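Local atomic coordinates of fructuronate-tagaturonate epimerase UxaE from Cohnella laeviribosi in complex with 1 glycerol (Cohnella laeviribosi, PDB entry 6IL9), a protein that catalyses the epimerisation that interconverts fructuronate and tagaturonate, probably with the help of a zinc ion bound in its TIM barrel. Residues T180-E185 with I272-T277; E190-G195 with V241-E246; D267-I272 with R362-T367; G282-V287 with Y338-H343; L286-L291 with F299-R304. All blocks are in the same frame, centred on the assembly; numbering follows the deposited sequence.

Contact 1: T180-E185 with I272-T277. With ZN (zinc ion), chain C.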
# COMPACT_ATOMS: atom_id res chain seq x y z
N THR A 180 -6.29 0.56 7.90
CA THR A 180 -5.33 -0.39 8.45
C THR A 180 -4.93 0.07 9.85
O THR A 180 -4.31 1.12 10.00
CB THR A 180 -4.09 -0.49 7.56
OG1 THR A 180 -4.49 -1.00 6.28
CG2 THR A 180 -3.04 -1.40 8.17
N LEU A 181 -5.26 -0.73 10.86
CA LEU A 181 -4.93 -0.40 12.24
C LEU A 181 -3.64 -1.11 12.63
O LEU A 181 -3.61 -2.33 12.81
CB LEU A 181 -6.07 -0.80 13.19
CG LEU A 181 -5.84 -0.33 14.64
CD1 LEU A 181 -5.86 1.19 14.67
CD2 LEU A 181 -6.92 -0.89 15.57
N ASP A 182 -2.58 -0.32 12.79
CA ASP A 182 -1.31 -0.81 13.30
C ASP A 182 -1.43 -0.99 14.80
O ASP A 182 -1.58 -0.01 15.54
CB ASP A 182 -0.21 0.19 12.93
CG ASP A 182 1.19 -0.34 13.18
OD1 ASP A 182 1.36 -1.20 14.07
OD2 ASP A 182 2.12 0.13 12.48
N CYS A 183 -1.35 -2.25 15.26
CA CYS A 183 -1.45 -2.59 16.68
C CYS A 183 -0.11 -3.00 17.27
O CYS A 183 -0.07 -3.62 18.34
CB CYS A 183 -2.49 -3.69 16.89
SG CYS A 183 -4.13 -3.22 16.30
N SER A 184 0.99 -2.67 16.58
CA SER A 184 2.31 -3.11 17.03
C SER A 184 2.70 -2.48 18.37
O SER A 184 3.38 -3.12 19.17
CB SER A 184 3.36 -2.79 15.97
OG SER A 184 3.55 -1.38 15.83
N GLU A 185 2.27 -1.24 18.62
CA GLU A 185 2.67 -0.58 19.86
C GLU A 185 1.96 -1.14 21.09
O GLU A 185 2.43 -0.96 22.21
CB GLU A 185 2.43 0.92 19.76
CG GLU A 185 3.28 1.58 18.68
CD GLU A 185 3.53 3.05 18.94
OE1 GLU A 185 4.16 3.69 18.07
OE2 GLU A 185 3.10 3.56 20.00
N ILE A 272 -0.58 -6.56 12.60
CA ILE A 272 0.38 -6.85 13.66
C ILE A 272 1.64 -7.41 13.01
O ILE A 272 2.32 -8.26 13.59
CB ILE A 272 -0.21 -7.82 14.71
CG1 ILE A 272 -0.76 -9.08 14.03
CG2 ILE A 272 -1.32 -7.14 15.52
CD1 ILE A 272 -1.37 -10.06 14.98
N ASP A 273 1.95 -6.92 11.80
CA ASP A 273 3.06 -7.47 11.03
C ASP A 273 4.40 -6.81 11.34
O ASP A 273 5.44 -7.35 10.94
CB ASP A 273 2.78 -7.35 9.53
CG ASP A 273 2.71 -5.92 9.06
OD1 ASP A 273 1.65 -5.28 9.27
OD2 ASP A 273 3.71 -5.45 8.49
N GLU A 274 4.40 -5.67 12.02
CA GLU A 274 5.64 -5.02 12.46
C GLU A 274 5.93 -5.32 13.92
O GLU A 274 6.31 -4.43 14.69
CB GLU A 274 5.57 -3.52 12.19
CG GLU A 274 5.06 -3.21 10.79
CD GLU A 274 5.79 -2.06 10.12
OE1 GLU A 274 5.70 -0.92 10.63
OE2 GLU A 274 6.44 -2.29 9.07
N THR A 275 5.76 -6.58 14.32
CA THR A 275 6.08 -7.08 15.64
C THR A 275 7.47 -7.72 15.62
O THR A 275 7.94 -8.18 14.58
CB THR A 275 5.02 -8.10 16.09
OG1 THR A 275 3.75 -7.44 16.20
CG2 THR A 275 5.34 -8.70 17.44
N LEU A 276 8.14 -7.72 16.78
CA LEU A 276 9.41 -8.43 16.85
C LEU A 276 9.20 -9.94 16.92
O LEU A 276 10.03 -10.70 16.41
CB LEU A 276 10.23 -7.94 18.05
CG LEU A 276 11.66 -8.50 18.12
CD1 LEU A 276 12.51 -7.97 16.96
CD2 LEU A 276 12.31 -8.19 19.46
N THR A 277 8.11 -10.38 17.54
CA THR A 277 7.87 -11.82 17.56
C THR A 277 6.92 -12.21 16.43
O THR A 277 5.97 -11.48 16.14
CB THR A 277 7.28 -12.26 18.90
ZN ZN C . 2.84 -3.45 7.51
O HOH W 1 1.86 -3.57 12.92
O HOH W 2 4.66 -2.96 6.19
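Glu274 reaches across to Asp182 and Ser184 where two loops meet after their barrel strands. Its CB lies 4.4 Å from Ser184 CB, and the same serine carbon rests 3.6 Å from the carbonyl O of Glu274. CG stays beside the backbone N (chi1 -47°) and turns the chain toward the zinc, stopping 4.0 Å from the metal. After a bend at the next bond the two carboxylate oxygens go different ways: OE2 takes a weak bond from water 2, a zinc ligand, while OE1 comes 4.2 Å from Asp182 OD2. The two side chains cross at about a right angle, and their carboxylate planes are 69° apart. Asp182 is held at both oxygens: OD1 accepts from Ser184 N and Ser184 OG, the former closing an Asx turn, and also from water 1, and OD2 is hydrogen-bonded to His161. Nearby, Cys183 CB packs 3.9 Å from Ile272 CG2. Asp273 OD2 binds the zinc at 2.4 Å, alongside His161 and His343. Asp182 is thus a second-shell residue that probably steadies a zinc-bound histidine, and the gathering of carboxylates beside the cation is consistent with an active-site mouth in which the metal probably offsets their mutual repulsion.

Contact 2: E190-G195 with V241-E246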
# COMPACT_ATOMS: atom_id res chain seq x y z
N GLU A 190 8.01 -8.05 25.31
CA GLU A 190 8.82 -8.63 26.38
C GLU A 190 8.12 -9.84 26.99
O GLU A 190 8.76 -10.83 27.35
CB GLU A 190 9.15 -7.59 27.44
CG GLU A 190 8.10 -6.51 27.64
CD GLU A 190 8.61 -5.36 28.50
OE1 GLU A 190 9.42 -5.62 29.41
OE2 GLU A 190 8.20 -4.20 28.27
N ALA A 191 6.78 -9.80 27.05
CA ALA A 191 6.03 -10.98 27.49
C ALA A 191 6.20 -12.14 26.52
O ALA A 191 6.11 -13.31 26.92
CB ALA A 191 4.55 -10.64 27.64
N ALA A 192 6.44 -11.86 25.24
CA ALA A 192 6.62 -12.94 24.28
C ALA A 192 7.98 -13.62 24.45
O ALA A 192 8.11 -14.81 24.17
CB ALA A 192 6.46 -12.41 22.85
N GLN A 193 8.98 -12.87 24.92
CA GLN A 193 10.34 -13.38 25.09
C GLN A 193 10.64 -13.86 26.51
O GLN A 193 11.66 -14.53 26.71
CB GLN A 193 11.36 -12.31 24.71
CG GLN A 193 11.00 -11.50 23.48
CD GLN A 193 12.00 -11.69 22.36
OE1 GLN A 193 12.92 -12.50 22.47
NE2 GLN A 193 11.82 -10.95 21.27
N ALA A 194 9.79 -13.53 27.47
CA ALA A 194 10.11 -13.78 28.87
C ALA A 194 10.03 -15.27 29.18
O ALA A 194 9.44 -16.06 28.45
CB ALA A 194 9.15 -13.01 29.78
N GLY A 195 10.65 -15.65 30.31
CA GLY A 195 10.53 -17.00 30.82
C GLY A 195 9.12 -17.35 31.24
O GLY A 195 8.24 -16.49 31.41
N VAL A 241 -2.38 -14.37 26.21
CA VAL A 241 -3.13 -13.29 26.84
C VAL A 241 -2.21 -12.10 27.13
O VAL A 241 -2.54 -10.95 26.84
CB VAL A 241 -3.84 -13.79 28.12
CG1 VAL A 241 -4.50 -12.63 28.88
CG2 VAL A 241 -4.87 -14.85 27.77
N LEU A 242 -1.02 -12.37 27.68
CA LEU A 242 -0.11 -11.28 28.01
C LEU A 242 0.37 -10.53 26.77
O LEU A 242 0.50 -9.31 26.79
CB LEU A 242 1.09 -11.82 28.79
CG LEU A 242 0.77 -12.35 30.18
CD1 LEU A 242 2.04 -12.89 30.83
CD2 LEU A 242 0.16 -11.25 31.03
N VAL A 243 0.64 -11.26 25.68
CA VAL A 243 1.19 -10.62 24.49
C VAL A 243 0.14 -9.78 23.78
O VAL A 243 0.44 -8.69 23.28
CB VAL A 243 1.80 -11.68 23.55
CG1 VAL A 243 2.25 -11.04 22.25
CG2 VAL A 243 2.97 -12.39 24.23
N TYR A 244 -1.10 -10.26 23.73
CA TYR A 244 -2.09 -9.74 22.79
C TYR A 244 -3.29 -9.04 23.42
O TYR A 244 -4.00 -8.34 22.69
CB TYR A 244 -2.60 -10.87 21.88
CG TYR A 244 -1.53 -11.41 20.95
CD1 TYR A 244 -1.14 -10.70 19.82
CD2 TYR A 244 -0.89 -12.61 21.23
CE1 TYR A 244 -0.15 -11.18 18.99
CE2 TYR A 244 0.11 -13.10 20.39
CZ TYR A 244 0.47 -12.37 19.27
OH TYR A 244 1.46 -12.84 18.44
N ARG A 245 -3.55 -9.20 24.73
CA ARG A 245 -4.82 -8.71 25.28
C ARG A 245 -4.97 -7.20 25.08
O ARG A 245 -6.04 -6.73 24.67
CB ARG A 245 -4.95 -9.04 26.77
CG ARG A 245 -6.21 -8.46 27.38
CD ARG A 245 -6.40 -8.82 28.84
NE ARG A 245 -7.20 -7.81 29.54
CZ ARG A 245 -8.52 -7.71 29.48
NH1 ARG A 245 -9.24 -8.55 28.75
NH2 ARG A 245 -9.14 -6.75 30.16
N GLU A 246 -3.92 -6.43 25.38
CA GLU A 246 -4.03 -4.99 25.23
C GLU A 246 -4.26 -4.60 23.78
O GLU A 246 -5.01 -3.66 23.49
CB GLU A 246 -2.78 -4.31 25.79
CG GLU A 246 -2.83 -2.79 25.73
CD GLU A 246 -1.58 -2.15 26.31
OE1 GLU A 246 -0.87 -2.81 27.10
OE2 GLU A 246 -1.30 -0.97 25.97
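The short helix 189-193, part of the long excursion between barrel strands 178-182 and 267-271, sets Ala191 and Ala192 against Leu242 and Val243 of the long helix 234-259. Small side chains let the two backbones come close, with Ala191 CA only 5.7 Å from Val243 CA. Ala191 points its methyl at the long helix, where CB lies 3.8 Å from Leu242 CB and 4.1 Å from Val243 CG2. Ala192 is met from the side: Val243 CG2 sits 3.8 Å from its CB and 3.7 Å from its backbone N, so one valine methyl rides on the helix backbone as well as on the alanine side chain. The valine divides its branches. With CG1 anti to the backbone N (chi1 174°), that methyl lies 3.5 Å above one face of the Tyr244 ring, offset toward the rim, and CG2 is left for the alanines. Leu242 touches Ala191 through CB alone, and its side chain also touches Val199 and Lys202 of helix 196-204. The side chains meet through apolar groups alone, but the border is polar: Arg239 NH1 bonds Ala194 O just past the end of the short helix, and Asp188 OD1 accepts from Ala191 N. Around this pair, helix 196-204 follows directly from Gly195 at its N-cap position, while Tyr244 reaches Ser283 of helix 281-293 and Ala192 lies beside the loop at Thr277.

Contact 3: D267-I272 with R362-T367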
# COMPACT_ATOMS: atom_id res chain seq x y z
N ASP A 267 -13.53 -1.23 4.96
CA ASP A 267 -12.79 -2.48 5.11
C ASP A 267 -11.73 -2.26 6.17
O ASP A 267 -10.83 -1.44 5.99
CB ASP A 267 -12.17 -2.90 3.78
CG ASP A 267 -13.21 -3.32 2.75
OD1 ASP A 267 -14.29 -3.84 3.14
OD2 ASP A 267 -12.95 -3.12 1.55
N PHE A 268 -11.84 -3.00 7.27
CA PHE A 268 -11.03 -2.81 8.47
C PHE A 268 -9.94 -3.87 8.48
O PHE A 268 -10.25 -5.06 8.62
CB PHE A 268 -11.94 -2.90 9.69
CG PHE A 268 -11.26 -2.63 11.02
CD1 PHE A 268 -10.43 -1.54 11.20
CD2 PHE A 268 -11.53 -3.46 12.10
CE1 PHE A 268 -9.84 -1.29 12.44
CE2 PHE A 268 -10.95 -3.22 13.35
CZ PHE A 268 -10.10 -2.14 13.52
N GLU A 269 -8.68 -3.46 8.33
CA GLU A 269 -7.55 -4.39 8.38
C GLU A 269 -6.86 -4.26 9.72
O GLU A 269 -6.59 -3.14 10.18
CB GLU A 269 -6.54 -4.12 7.26
CG GLU A 269 -5.25 -4.90 7.48
CD GLU A 269 -4.35 -4.96 6.26
OE1 GLU A 269 -3.29 -4.31 6.28
OE2 GLU A 269 -4.69 -5.69 5.29
N ILE A 270 -6.59 -5.39 10.36
CA ILE A 270 -5.84 -5.40 11.61
C ILE A 270 -4.41 -5.80 11.28
O ILE A 270 -4.17 -6.87 10.70
CB ILE A 270 -6.48 -6.34 12.64
CG1 ILE A 270 -7.83 -5.76 13.07
CG2 ILE A 270 -5.55 -6.49 13.85
CD1 ILE A 270 -8.79 -6.78 13.58
N SER A 271 -3.45 -4.96 11.66
CA SER A 271 -2.06 -5.16 11.30
C SER A 271 -1.25 -5.41 12.56
O SER A 271 -1.26 -4.59 13.49
CB SER A 271 -1.52 -3.97 10.51
OG SER A 271 -0.12 -3.80 10.66
N ILE A 272 -0.58 -6.56 12.60
CA ILE A 272 0.38 -6.85 13.66
C ILE A 272 1.64 -7.41 13.01
O ILE A 272 2.32 -8.26 13.59
CB ILE A 272 -0.21 -7.82 14.71
CG1 ILE A 272 -0.76 -9.08 14.03
CG2 ILE A 272 -1.32 -7.14 15.52
CD1 ILE A 272 -1.37 -10.06 14.98
N ARG A 362 -8.08 -15.70 -2.30
CA ARG A 362 -8.79 -14.70 -1.50
C ARG A 362 -7.83 -14.10 -0.48
O ARG A 362 -7.70 -14.58 0.65
CB ARG A 362 -9.97 -15.36 -0.79
CG ARG A 362 -10.92 -14.38 -0.13
CD ARG A 362 -12.04 -15.14 0.54
NE ARG A 362 -11.60 -15.88 1.72
CZ ARG A 362 -11.71 -15.42 2.97
NH1 ARG A 362 -12.22 -14.21 3.18
NH2 ARG A 362 -11.30 -16.17 3.99
N PHE A 363 -7.15 -13.03 -0.88
CA PHE A 363 -6.06 -12.48 -0.09
C PHE A 363 -6.03 -10.98 -0.30
O PHE A 363 -6.69 -10.44 -1.19
CB PHE A 363 -4.71 -13.10 -0.51
CG PHE A 363 -4.42 -12.96 -2.00
CD1 PHE A 363 -4.09 -11.72 -2.56
CD2 PHE A 363 -4.48 -14.06 -2.84
CE1 PHE A 363 -3.85 -11.59 -3.93
CE2 PHE A 363 -4.23 -13.94 -4.22
CZ PHE A 363 -3.91 -12.72 -4.76
N HIS A 364 -5.23 -10.32 0.53
CA HIS A 364 -4.74 -8.98 0.25
C HIS A 364 -3.22 -9.02 0.29
O HIS A 364 -2.63 -9.59 1.21
CB HIS A 364 -5.25 -7.96 1.28
CG HIS A 364 -4.94 -6.55 0.91
ND1 HIS A 364 -5.44 -5.96 -0.22
CD2 HIS A 364 -4.15 -5.62 1.51
CE1 HIS A 364 -4.99 -4.72 -0.31
NE2 HIS A 364 -4.21 -4.49 0.72
N VAL A 365 -2.58 -8.42 -0.72
CA VAL A 365 -1.13 -8.25 -0.75
C VAL A 365 -0.84 -6.77 -0.92
O VAL A 365 -1.44 -6.12 -1.78
CB VAL A 365 -0.50 -9.06 -1.90
CG1 VAL A 365 0.99 -8.73 -2.02
CG2 VAL A 365 -0.70 -10.56 -1.67
N LYS A 366 0.08 -6.23 -0.11
CA LYS A 366 0.42 -4.81 -0.18
C LYS A 366 1.80 -4.61 -0.80
O LYS A 366 2.75 -5.34 -0.50
CB LYS A 366 0.41 -4.15 1.20
CG LYS A 366 -0.96 -4.07 1.81
CD LYS A 366 -1.04 -2.95 2.85
CE LYS A 366 -2.36 -3.06 3.59
NZ LYS A 366 -2.54 -1.96 4.57
N THR A 367 1.88 -3.62 -1.69
CA THR A 367 3.12 -3.12 -2.27
C THR A 367 3.14 -1.60 -2.16
O THR A 367 2.09 -0.95 -2.03
CB THR A 367 3.29 -3.49 -3.75
OG1 THR A 367 2.44 -2.66 -4.56
CG2 THR A 367 2.97 -4.95 -4.00
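Glu269 OE1 is gripped by NE2 of the zinc ligand His343 and, through a weak bond within a salt bridge, by Lys366 NZ at 3.0 Å. The other oxygen, OE2, bonds Ser300 OG and Ser341 OG, so each carboxylate oxygen has two partners within the barrel. Lys366 approaches from the opposite direction with an extended chain, its NZ shared with Asp158, Asp160 and Thr180. Glu269 gets there because CG stands anti to the backbone N (chi1 169°) and the chain continues straight inward. His364 crosses it at about a right angle, with CD2 3.8 Å from OE2, and Lys366 CE lies in plane at the histidine's edge. A leucine in place of Glu269 would probably leave Lys366 without one of its anionic mates, His343 NE2 without its acceptor and the two serine hydroxyls without theirs. The contact spans the barrel: strands 267-271 and 363-367 are separated in the sheet by 300-302 and 339-342, and Glu269 CA lies 9.7 Å from His364 CA.

Contact 4: G282-V287 with Y338-H343. With ZN (zinc ion), chain C.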
# COMPACT_ATOMS: atom_id res chain seq x y z
N GLY A 282 -1.62 -20.31 16.58
CA GLY A 282 -2.50 -20.42 17.74
C GLY A 282 -2.83 -19.07 18.36
O GLY A 282 -3.95 -18.85 18.84
N SER A 283 -1.87 -18.14 18.38
CA SER A 283 -2.15 -16.80 18.87
C SER A 283 -3.11 -16.08 17.93
O SER A 283 -4.02 -15.37 18.38
CB SER A 283 -0.85 -16.01 19.00
OG SER A 283 0.11 -16.75 19.73
N HIS A 284 -2.90 -16.25 16.63
CA HIS A 284 -3.81 -15.71 15.62
C HIS A 284 -5.25 -16.17 15.88
O HIS A 284 -6.19 -15.36 15.86
CB HIS A 284 -3.30 -16.15 14.25
CG HIS A 284 -4.18 -15.79 13.09
ND1 HIS A 284 -3.95 -16.29 11.83
CD2 HIS A 284 -5.27 -14.99 12.99
CE1 HIS A 284 -4.86 -15.81 11.00
NE2 HIS A 284 -5.68 -15.02 11.68
N PHE A 285 -5.43 -17.46 16.13
CA PHE A 285 -6.76 -17.98 16.45
C PHE A 285 -7.37 -17.25 17.65
O PHE A 285 -8.54 -16.87 17.63
CB PHE A 285 -6.70 -19.48 16.73
CG PHE A 285 -8.04 -20.08 17.05
CD1 PHE A 285 -8.90 -20.47 16.02
CD2 PHE A 285 -8.45 -20.25 18.36
CE1 PHE A 285 -10.14 -21.02 16.31
CE2 PHE A 285 -9.69 -20.78 18.65
CZ PHE A 285 -10.54 -21.17 17.62
N LEU A 286 -6.59 -17.08 18.72
CA LEU A 286 -7.14 -16.44 19.91
C LEU A 286 -7.54 -15.00 19.64
O LEU A 286 -8.63 -14.56 20.04
CB LEU A 286 -6.12 -16.51 21.05
CG LEU A 286 -6.55 -15.86 22.38
CD1 LEU A 286 -6.13 -16.76 23.55
CD2 LEU A 286 -5.92 -14.50 22.53
N VAL A 287 -6.69 -14.25 18.94
CA VAL A 287 -7.00 -12.86 18.62
C VAL A 287 -8.29 -12.79 17.81
O VAL A 287 -9.22 -12.05 18.15
CB VAL A 287 -5.83 -12.20 17.87
CG1 VAL A 287 -6.24 -10.83 17.31
CG2 VAL A 287 -4.60 -12.08 18.78
N TYR A 338 -12.49 -13.46 7.35
CA TYR A 338 -11.66 -12.39 6.83
C TYR A 338 -10.55 -13.00 5.97
O TYR A 338 -10.42 -14.22 5.86
CB TYR A 338 -11.09 -11.54 7.98
CG TYR A 338 -10.33 -12.36 8.99
CD1 TYR A 338 -8.99 -12.70 8.77
CD2 TYR A 338 -10.94 -12.79 10.16
CE1 TYR A 338 -8.30 -13.47 9.69
CE2 TYR A 338 -10.25 -13.54 11.09
CZ TYR A 338 -8.93 -13.88 10.84
OH TYR A 338 -8.26 -14.64 11.77
N LYS A 339 -9.73 -12.14 5.35
CA LYS A 339 -8.64 -12.57 4.48
C LYS A 339 -7.30 -12.37 5.16
O LYS A 339 -7.13 -11.46 5.97
CB LYS A 339 -8.62 -11.77 3.17
CG LYS A 339 -9.97 -11.61 2.49
CD LYS A 339 -9.78 -11.07 1.09
CE LYS A 339 -9.20 -9.67 1.06
NZ LYS A 339 -9.28 -9.08 -0.33
N LEU A 340 -6.32 -13.20 4.79
CA LEU A 340 -4.94 -12.91 5.15
C LEU A 340 -4.41 -11.74 4.34
O LEU A 340 -4.68 -11.62 3.14
CB LEU A 340 -4.05 -14.13 4.90
CG LEU A 340 -4.27 -15.34 5.79
CD1 LEU A 340 -3.23 -16.40 5.40
CD2 LEU A 340 -4.16 -14.96 7.25
N SER A 341 -3.65 -10.88 5.01
CA SER A 341 -3.01 -9.73 4.38
C SER A 341 -1.50 -9.88 4.47
O SER A 341 -0.96 -10.15 5.55
CB SER A 341 -3.44 -8.44 5.06
OG SER A 341 -2.89 -7.33 4.38
N ILE A 342 -0.82 -9.71 3.33
CA ILE A 342 0.63 -9.85 3.23
C ILE A 342 1.23 -8.46 3.11
O ILE A 342 1.12 -7.83 2.05
CB ILE A 342 1.04 -10.72 2.03
CG1 ILE A 342 0.16 -11.96 1.89
CG2 ILE A 342 2.53 -11.07 2.12
CD1 ILE A 342 0.27 -12.94 3.02
N HIS A 343 1.88 -7.99 4.17
CA HIS A 343 2.60 -6.72 4.11
C HIS A 343 4.03 -6.93 3.64
O HIS A 343 4.55 -8.05 3.63
CB HIS A 343 2.56 -6.02 5.46
CG HIS A 343 1.21 -5.45 5.78
ND1 HIS A 343 1.04 -4.23 6.39
CD2 HIS A 343 -0.03 -5.90 5.51
CE1 HIS A 343 -0.25 -3.97 6.53
NE2 HIS A 343 -0.92 -4.98 6.01
ZN ZN C . 2.84 -3.45 7.51
O HOH W 2 4.66 -2.96 6.19
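The imidazole of His284 and the phenol of Tyr338 meet rim to rim, neither ring over the other's face, with centroids 5.8 Å apart and planes at 43°. The pair joins helix 281-293, on the outside of the TIM barrel, to the residues at and just before the start of strand 339-342. The side chains come from opposite directions. Tyr338 OH arrives at the histidine edge near its plane and makes a 2.6 Å hydrogen bond with His284 NE2, which in turn lies in the plane of the phenol; either atom could donate. Tyr338 can reach the helix because its CG stands between the backbone N and the carbonyl carbon (chi1 56°). The second imidazole nitrogen, ND1, bonds His329 of helix 319-336, and that helix also touches both side chains through Ile332. A phenylalanine in place of His284 would probably leave the buried Tyr338 hydroxyl without its mate and His329 without this partner. Just past the C-terminal end of the strand, His343 ND1 binds the zinc at 2.3 Å, and Ser341 OG lies in plane at its ring edge. Back at the helix, Leu340 crosses His284 obliquely, its CD2 3.9 Å from His284 CE1.

Contact 5: L286-L291 with F299-R304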
# COMPACT_ATOMS: atom_id res chain seq x y z
N LEU A 286 -6.59 -17.08 18.72
CA LEU A 286 -7.14 -16.44 19.91
C LEU A 286 -7.54 -15.00 19.64
O LEU A 286 -8.63 -14.56 20.04
CB LEU A 286 -6.12 -16.51 21.05
CG LEU A 286 -6.55 -15.86 22.38
CD1 LEU A 286 -6.13 -16.76 23.55
CD2 LEU A 286 -5.92 -14.50 22.53
N VAL A 287 -6.69 -14.25 18.94
CA VAL A 287 -7.00 -12.86 18.62
C VAL A 287 -8.29 -12.79 17.81
O VAL A 287 -9.22 -12.05 18.15
CB VAL A 287 -5.83 -12.20 17.87
CG1 VAL A 287 -6.24 -10.83 17.31
CG2 VAL A 287 -4.60 -12.08 18.78
N ALA A 288 -8.38 -13.60 16.75
CA ALA A 288 -9.56 -13.57 15.89
C ALA A 288 -10.80 -13.99 16.66
O ALA A 288 -11.86 -13.35 16.56
CB ALA A 288 -9.35 -14.48 14.68
N SER A 289 -10.69 -15.05 17.47
CA SER A 289 -11.84 -15.53 18.21
C SER A 289 -12.37 -14.46 19.15
O SER A 289 -13.59 -14.29 19.30
CB SER A 289 -11.46 -16.78 19.00
OG SER A 289 -12.60 -17.36 19.59
N GLU A 290 -11.47 -13.72 19.80
CA GLU A 290 -11.91 -12.67 20.71
C GLU A 290 -12.59 -11.54 19.96
O GLU A 290 -13.60 -11.00 20.43
CB GLU A 290 -10.73 -12.12 21.50
CG GLU A 290 -10.18 -13.10 22.51
CD GLU A 290 -11.25 -13.61 23.45
OE1 GLU A 290 -11.76 -12.81 24.28
OE2 GLU A 290 -11.59 -14.80 23.36
N LEU A 291 -12.03 -11.13 18.82
CA LEU A 291 -12.63 -10.05 18.06
C LEU A 291 -13.98 -10.45 17.49
O LEU A 291 -14.95 -9.70 17.58
CB LEU A 291 -11.69 -9.64 16.93
CG LEU A 291 -10.35 -9.09 17.38
CD1 LEU A 291 -9.47 -8.92 16.18
CD2 LEU A 291 -10.57 -7.76 18.09
N PHE A 299 -11.97 -7.09 7.74
CA PHE A 299 -11.69 -7.33 6.32
C PHE A 299 -10.49 -8.25 6.18
O PHE A 299 -10.53 -9.25 5.43
CB PHE A 299 -11.46 -5.99 5.61
CG PHE A 299 -10.81 -6.08 4.24
CD1 PHE A 299 -11.58 -6.28 3.10
CD2 PHE A 299 -9.44 -5.88 4.10
CE1 PHE A 299 -10.97 -6.30 1.83
CE2 PHE A 299 -8.83 -5.93 2.85
CZ PHE A 299 -9.60 -6.14 1.72
N SER A 300 -9.42 -7.97 6.92
CA SER A 300 -8.20 -8.75 6.78
C SER A 300 -7.39 -8.67 8.07
O SER A 300 -7.57 -7.77 8.89
CB SER A 300 -7.37 -8.25 5.59
OG SER A 300 -6.93 -6.93 5.84
N MET A 301 -6.51 -9.65 8.22
CA MET A 301 -5.56 -9.73 9.33
C MET A 301 -4.17 -9.86 8.73
O MET A 301 -3.95 -10.70 7.86
CB MET A 301 -5.85 -10.93 10.22
CG MET A 301 -4.90 -11.10 11.38
SD MET A 301 -5.58 -10.31 12.86
CE MET A 301 -7.19 -11.19 12.97
N ALA A 302 -3.24 -9.03 9.19
CA ALA A 302 -1.87 -9.08 8.69
C ALA A 302 -0.98 -9.59 9.81
O ALA A 302 -0.55 -8.80 10.66
CB ALA A 302 -1.39 -7.71 8.21
N PRO A 303 -0.72 -10.88 9.90
CA PRO A 303 0.18 -11.38 10.94
C PRO A 303 1.63 -11.14 10.55
O PRO A 303 1.95 -10.73 9.44
CB PRO A 303 -0.14 -12.88 11.00
CG PRO A 303 -0.60 -13.21 9.61
CD PRO A 303 -1.25 -11.97 9.05
N ARG A 304 2.51 -11.34 11.53
CA ARG A 304 3.94 -11.43 11.25
C ARG A 304 4.25 -12.90 11.02
O ARG A 304 4.13 -13.72 11.93
CB ARG A 304 4.79 -10.86 12.38
CG ARG A 304 6.24 -11.34 12.25
CD ARG A 304 7.24 -10.26 12.54
NE ARG A 304 8.55 -10.83 12.84
CZ ARG A 304 9.55 -10.85 11.97
NH1 ARG A 304 9.38 -10.33 10.76
NH2 ARG A 304 10.72 -11.39 12.31
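Met301 reaches from strand 300-302 to helix 281-293 with its terminal methyl, CE, which lies 4.3 Å from Ala288 CB and 4.5 Å from Val287 CG1. Its first torsion sets CG anti to the backbone N (chi1 179°), carrying the chain off the strand toward the helix. The second torsion is displaced from a staggered value (chi2 94°), and the third, 57°, folds CE back, so the methyl rather than the sulfur meets Ala288. The helix side is simpler. Val287 holds CG1 anti to its backbone N, which leaves CG2 to pack on Tyr244 of helix 234-259. Ala288 offers a single methyl, which the Tyr338 side chain also touches. Leu291, one turn beyond Val287, points its CB toward the strand as well, and its side chain packs on Ile270 of strand 267-271. Between helix 281-293 and strand 300-302 the contacts are apolar and at 4.3 Å or more, with the nearest CA atoms, those of Ala288 and Met301, 8.6 Å apart. Ile270 and Met301 lie on neighbouring parallel strands packed against one helix, the layering of a beta-alpha-beta crossover, here strand 267-271, helix 281-293 and strand 300-302 of a TIM barrel.

Contacts 1, 3 and 4 all reach the zinc site but from different depths. Contact 3 lies in the barrel interior and is charged and hydrogen-bonded; contact 1 lies in the loops after the strands, where carboxylates and waters gather; contact 4 has its metal ligand at one end and a buried polar pair between the outer helix layer and the barrel at the other. Contacts 4 and 5 share helix 281-293, their centres about 4 Å apart, yet contact 5 is purely apolar. Contact 2, partly buried, is the most peripheral, its centre about 29 Å from that of the chain, while the other four are buried. It too is apolar, joins two helices, and is nested within the chain loop closed by contact 1.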